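Local coordinates for Exo beta-1,2-glucooligosaccharide sophorohydrolase (non-reducing end) (Parabacteroides distasonis ATCC 8503, PDB 5Z06), which hydrolyses linear beta-1,2-glucan and beta-1,2-glucooligosaccharides from the non-reducing end, releasing the disaccharide sophorose, at residues 192-196 with 207-211; 256-260 with 271-275. All blocks are in the same frame, centred on the assembly; numbering follows the deposited sequence.

Contact 1 (192-196 with 207-211)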
loop_
_atom_site.group_PDB
_atom_site.type_symbol
_atom_site.label_atom_id
_atom_site.label_comp_id
_atom_site.label_asym_id
_atom_site.label_seq_id
_atom_site.Cartn_x
_atom_site.Cartn_y
_atom_site.Cartn_z
ATOM N N ALA A 192 3.341 -2.011 -29.361
ATOM C CA ALA A 192 3.968 -1.098 -28.440
ATOM C C ALA A 192 2.876 -0.303 -27.741
ATOM O O ALA A 192 1.891 0.107 -28.382
ATOM C CB ALA A 192 4.891 -0.143 -29.184
ATOM N N PRO A 193 3.030 -0.088 -26.426
ATOM C CA PRO A 193 2.172 0.905 -25.827
ATOM C C PRO A 193 2.522 2.281 -26.373
ATOM O O PRO A 193 3.664 2.515 -26.790
ATOM C CB PRO A 193 2.516 0.806 -24.340
ATOM C CG PRO A 193 3.907 0.302 -24.308
ATOM C CD PRO A 193 4.006 -0.633 -25.466
ATOM N N VAL A 194 1.540 3.172 -26.386
ATOM C CA VAL A 194 1.804 4.579 -26.643
ATOM C C VAL A 194 2.482 5.139 -25.394
ATOM O O VAL A 194 1.837 5.260 -24.365
ATOM C CB VAL A 194 0.512 5.373 -26.953
ATOM C CG1 VAL A 194 0.811 6.864 -27.131
ATOM C CG2 VAL A 194 -0.163 4.823 -28.212
ATOM N N LEU A 195 3.779 5.435 -25.488
ATOM C CA LEU A 195 4.527 6.128 -24.434
ATOM C C LEU A 195 4.285 7.629 -24.526
ATOM O O LEU A 195 4.650 8.278 -25.516
ATOM C CB LEU A 195 6.009 5.808 -24.556
ATOM C CG LEU A 195 6.965 6.134 -23.410
ATOM C CD1 LEU A 195 6.483 5.532 -22.104
ATOM C CD2 LEU A 195 8.341 5.593 -23.764
ATOM N N GLN A 196 3.651 8.168 -23.488
ATOM C CA GLN A 196 3.047 9.494 -23.549
ATOM C C GLN A 196 4.066 10.545 -23.231
ATOM O O GLN A 196 4.177 11.549 -23.938
ATOM C CB GLN A 196 1.890 9.631 -22.567
ATOM C CG GLN A 196 0.586 8.982 -23.009
ATOM C CD GLN A 196 -0.507 9.136 -21.953
ATOM O OE1 GLN A 196 -1.622 9.557 -22.258
ATOM N NE2 GLN A 196 -0.188 8.799 -20.705
ATOM N N ILE A 207 7.858 7.735 -16.384
ATOM C CA ILE A 207 7.276 7.536 -17.691
ATOM C C ILE A 207 5.917 6.897 -17.522
ATOM O O ILE A 207 5.650 6.233 -16.526
ATOM C CB ILE A 207 8.199 6.759 -18.667
ATOM C CG1 ILE A 207 8.358 5.296 -18.268
ATOM C CG2 ILE A 207 9.546 7.481 -18.777
ATOM C CD1 ILE A 207 9.263 4.482 -19.193
ATOM N N LYS A 208 5.069 7.141 -18.507
ATOM C CA LYS A 208 3.708 6.674 -18.523
ATOM C C LYS A 208 3.352 6.343 -19.959
ATOM O O LYS A 208 3.774 7.041 -20.908
ATOM C CB LYS A 208 2.750 7.764 -18.016
ATOM C CG LYS A 208 1.344 7.229 -17.708
ATOM C CD LYS A 208 0.286 8.319 -17.550
ATOM C CE LYS A 208 -1.098 7.724 -17.276
ATOM N NZ LYS A 208 -1.657 6.896 -18.382
ATOM N N TRP A 209 2.557 5.295 -20.104
ATOM C CA TRP A 209 2.135 4.829 -21.397
ATOM C C TRP A 209 0.660 4.392 -21.353
ATOM O O TRP A 209 0.084 4.256 -20.268
ATOM C CB TRP A 209 3.064 3.702 -21.857
ATOM C CG TRP A 209 3.098 2.513 -20.931
ATOM C CD1 TRP A 209 2.194 1.507 -20.887
ATOM C CD2 TRP A 209 4.068 2.223 -19.906
ATOM N NE1 TRP A 209 2.543 0.587 -19.923
ATOM C CE2 TRP A 209 3.683 1.004 -19.301
ATOM C CE3 TRP A 209 5.228 2.862 -19.454
ATOM C CZ2 TRP A 209 4.408 0.414 -18.250
ATOM C CZ3 TRP A 209 5.957 2.271 -18.416
ATOM C CH2 TRP A 209 5.539 1.065 -17.824
ATOM N N ILE A 210 0.055 4.235 -22.532
ATOM C CA ILE A 210 -1.320 3.737 -22.680
ATOM C C ILE A 210 -1.189 2.450 -23.466
ATOM O O ILE A 210 -0.513 2.445 -24.490
ATOM C CB ILE A 210 -2.228 4.674 -23.505
ATOM C CG1 ILE A 210 -2.097 6.142 -23.068
ATOM C CG2 ILE A 210 -3.684 4.231 -23.412
ATOM C CD1 ILE A 210 -1.874 7.059 -24.253
ATOM N N PRO A 211 -1.817 1.355 -22.994
ATOM C CA PRO A 211 -1.781 0.070 -23.712
ATOM C C PRO A 211 -2.311 0.114 -25.162
ATOM O O PRO A 211 -3.194 0.913 -25.468
ATOM C CB PRO A 211 -2.662 -0.842 -22.846
ATOM C CG PRO A 211 -2.608 -0.256 -21.485
ATOM C CD PRO A 211 -2.404 1.220 -21.645
#
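An antiparallel beta hairpin shows how alternating side chains of a strand pair fit into one another's gaps. Here 194-200 and 204-210 are the first two strands of a seven-stranded sandwich, its sheets of three and four in an order consistent with a fibronectin type III-like fold. The N-to-C directions of 194-196 and 207-210 lie 141° apart, their axes 4.5 Å apart at closest approach. On the inward face of P193, L195, I207 and W209, L195 is the bump. Its CD1 fills the hollow between I207 and W209, 4.0 Å from CB of I207 and 3.9 Å from CB of W209, and meets the indole at its edge. Just before the strand, P193 packs against the indole, its CB 3.5 Å from CD1 of W209. The indole reaches onward to Y220 and I222 of the facing sheet. On the outer face CG1 of V194 lies 3.9 Å from CD1 of I210. N of V194 donates to O of I210 (2.9 Å), N of Q196 to O of K208 (2.8 Å); between them O of V194 accepts from N of I210 (2.8 Å) and takes a CA-H...O contact from CA of W209 at 3.0 Å.

Contact 2 (256-260 with 271-275)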
loop_
_atom_site.group_PDB
_atom_site.type_symbol
_atom_site.label_atom_id
_atom_site.label_comp_id
_atom_site.label_asym_id
_atom_site.label_seq_id
_atom_site.Cartn_x
_atom_site.Cartn_y
_atom_site.Cartn_z
ATOM N N TYR A 256 16.598 8.756 -21.765
ATOM C CA TYR A 256 15.658 8.500 -22.821
ATOM C C TYR A 256 15.048 7.165 -22.501
ATOM O O TYR A 256 15.723 6.287 -21.960
ATOM C CB TYR A 256 16.354 8.399 -24.192
ATOM C CG TYR A 256 17.159 9.607 -24.618
ATOM C CD1 TYR A 256 18.415 9.858 -24.052
ATOM C CD2 TYR A 256 16.704 10.466 -25.621
ATOM C CE1 TYR A 256 19.181 10.940 -24.440
ATOM C CE2 TYR A 256 17.473 11.563 -26.022
ATOM C CZ TYR A 256 18.717 11.783 -25.426
ATOM O OH TYR A 256 19.518 12.840 -25.764
ATOM N N TYR A 257 13.784 7.008 -22.853
ATOM C CA TYR A 257 13.041 5.809 -22.513
ATOM C C TYR A 257 12.196 5.297 -23.670
ATOM O O TYR A 257 11.635 6.057 -24.456
ATOM C CB TYR A 257 12.148 6.052 -21.302
ATOM C CG TYR A 257 12.917 6.385 -20.067
ATOM C CD1 TYR A 257 13.359 5.389 -19.213
ATOM C CD2 TYR A 257 13.198 7.705 -19.742
ATOM C CE1 TYR A 257 14.079 5.702 -18.059
ATOM C CE2 TYR A 257 13.926 8.029 -18.606
ATOM C CZ TYR A 257 14.351 7.028 -17.765
ATOM O OH TYR A 257 15.033 7.344 -16.634
ATOM N N LYS A 258 12.082 3.980 -23.698
ATOM C CA LYS A 258 11.455 3.253 -24.758
ATOM C C LYS A 258 10.813 2.081 -24.056
ATOM O O LYS A 258 11.442 1.441 -23.202
ATOM C CB LYS A 258 12.545 2.755 -25.691
ATOM C CG LYS A 258 12.237 2.774 -27.163
ATOM C CD LYS A 258 13.533 2.657 -27.969
ATOM C CE LYS A 258 14.364 1.454 -27.520
ATOM N NZ LYS A 258 15.398 1.066 -28.511
ATOM N N VAL A 259 9.575 1.782 -24.410
ATOM C CA VAL A 259 8.869 0.699 -23.756
ATOM C C VAL A 259 8.355 -0.280 -24.799
ATOM O O VAL A 259 7.820 0.120 -25.834
ATOM C CB VAL A 259 7.720 1.265 -22.916
ATOM C CG1 VAL A 259 6.909 0.147 -22.266
ATOM C CG2 VAL A 259 8.282 2.214 -21.867
ATOM N N THR A 260 8.507 -1.566 -24.509
ATOM C CA THR A 260 7.918 -2.622 -25.335
ATOM C C THR A 260 6.925 -3.412 -24.491
ATOM O O THR A 260 6.987 -3.360 -23.271
ATOM C CB THR A 260 9.001 -3.591 -25.869
ATOM O OG1 THR A 260 9.623 -4.267 -24.780
ATOM C CG2 THR A 260 10.077 -2.854 -26.663
ATOM N N ASP A 271 9.185 -1.132 -30.557
ATOM C CA ASP A 271 9.434 -0.034 -29.639
ATOM C C ASP A 271 8.290 0.965 -29.625
ATOM O O ASP A 271 7.677 1.234 -30.660
ATOM C CB ASP A 271 10.700 0.723 -30.044
ATOM C CG ASP A 271 11.949 -0.054 -29.782
ATOM O OD1 ASP A 271 11.872 -1.143 -29.184
ATOM O OD2 ASP A 271 13.028 0.433 -30.169
ATOM N N SER A 272 8.031 1.533 -28.450
ATOM C CA SER A 272 7.225 2.744 -28.342
ATOM C C SER A 272 8.023 3.894 -28.959
ATOM O O SER A 272 9.207 3.732 -29.257
ATOM C CB SER A 272 6.933 3.059 -26.864
ATOM O OG SER A 272 8.139 3.241 -26.139
ATOM N N GLN A 273 7.415 5.067 -29.103
ATOM C CA GLN A 273 8.227 6.243 -29.393
ATOM C C GLN A 273 9.192 6.438 -28.208
ATOM O O GLN A 273 8.974 5.921 -27.099
ATOM C CB GLN A 273 7.390 7.510 -29.681
ATOM C CG GLN A 273 6.593 8.092 -28.507
ATOM C CD GLN A 273 6.347 9.603 -28.596
ATOM O OE1 GLN A 273 6.767 10.273 -29.552
ATOM N NE2 GLN A 273 5.663 10.151 -27.579
ATOM N N THR A 274 10.274 7.144 -28.462
ATOM C CA THR A 274 11.252 7.441 -27.434
ATOM C C THR A 274 10.861 8.751 -26.774
ATOM O O THR A 274 10.499 9.707 -27.449
ATOM C CB THR A 274 12.666 7.501 -28.031
ATOM O OG1 THR A 274 13.028 6.180 -28.453
ATOM C CG2 THR A 274 13.688 7.996 -27.006
ATOM N N VAL A 275 10.928 8.781 -25.450
ATOM C CA VAL A 275 10.720 10.014 -24.690
ATOM C C VAL A 275 11.966 10.246 -23.882
ATOM O O VAL A 275 12.692 9.302 -23.587
ATOM C CB VAL A 275 9.485 9.947 -23.766
ATOM C CG1 VAL A 275 8.234 9.779 -24.608
ATOM C CG2 VAL A 275 9.581 8.819 -22.730
#
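When two backbone segments come together short of a full strand pairing, a side chain can stand in for a backbone partner, and S272 does so here. Regular pairing exists at Y257 and V275, an antiparallel hydrogen-bonded pair: N of Y257 donates to O of V275 at 2.6 Å, and N of V275 to O of Y257 at 3.0 Å. Two CA-H...O contacts add to these acceptors, CA of Y256 reaching O of V275 at 3.2 Å and CA of T274 reaching O of Y257 at 3.3 Å. Beyond T274 the register slips, because V259 faces S272 and not Q273. N of V259 therefore donates to OG of S272 at 2.7 Å, and that hydroxyl in turn donates to O of Q273 at 3.0 Å, while O of V259 accepts from N of S272 at 3.0 Å. In this sandwich, which probably has a fibronectin type III-like fold, this is where the last two strands of the four-stranded sheet, 254-262 and 275-278, approach each other, the connecting loop being drawn alongside before the second strand begins. The backbones of Y256, K258 and T260 are hydrogen-bonded on the other side to S225, Y223 and R221 of strand 219-225. Among the polar side chains, NZ of K258 forms a salt bridge with OD2 of D271 at 3.0 Å and the lysine makes a cation-pi contact with Y231. OH of Y257 is held by D246, OG1 of T260 by E268, NE2 of Q273 by O of L195. Under the backbone pair, CB of Y257 packs on CG2 of V275 at 4.0 Å.

Contacts 1 and 2 lie in series along the chain yet sit with centres only about 8 Å apart, because each belongs to one of the two sheets of the same sandwich. L195 is the chief go-between: its CD2 packs against OG of S272 at 3.3 Å and O of Y257 at 3.4 Å, while O of L195 is 3.0 Å from NE2 of Q273, a probable hydrogen bond. Packing also brings O of P193 within 3.3 Å of CB of S272. Side chains of 192-196 thus bridge from the three-stranded sheet to 256-260 and 271-275. None of the calcium ligands, E12, N13, T49, N52 and D175, belongs to either contact; both join parts of the sandwich itself.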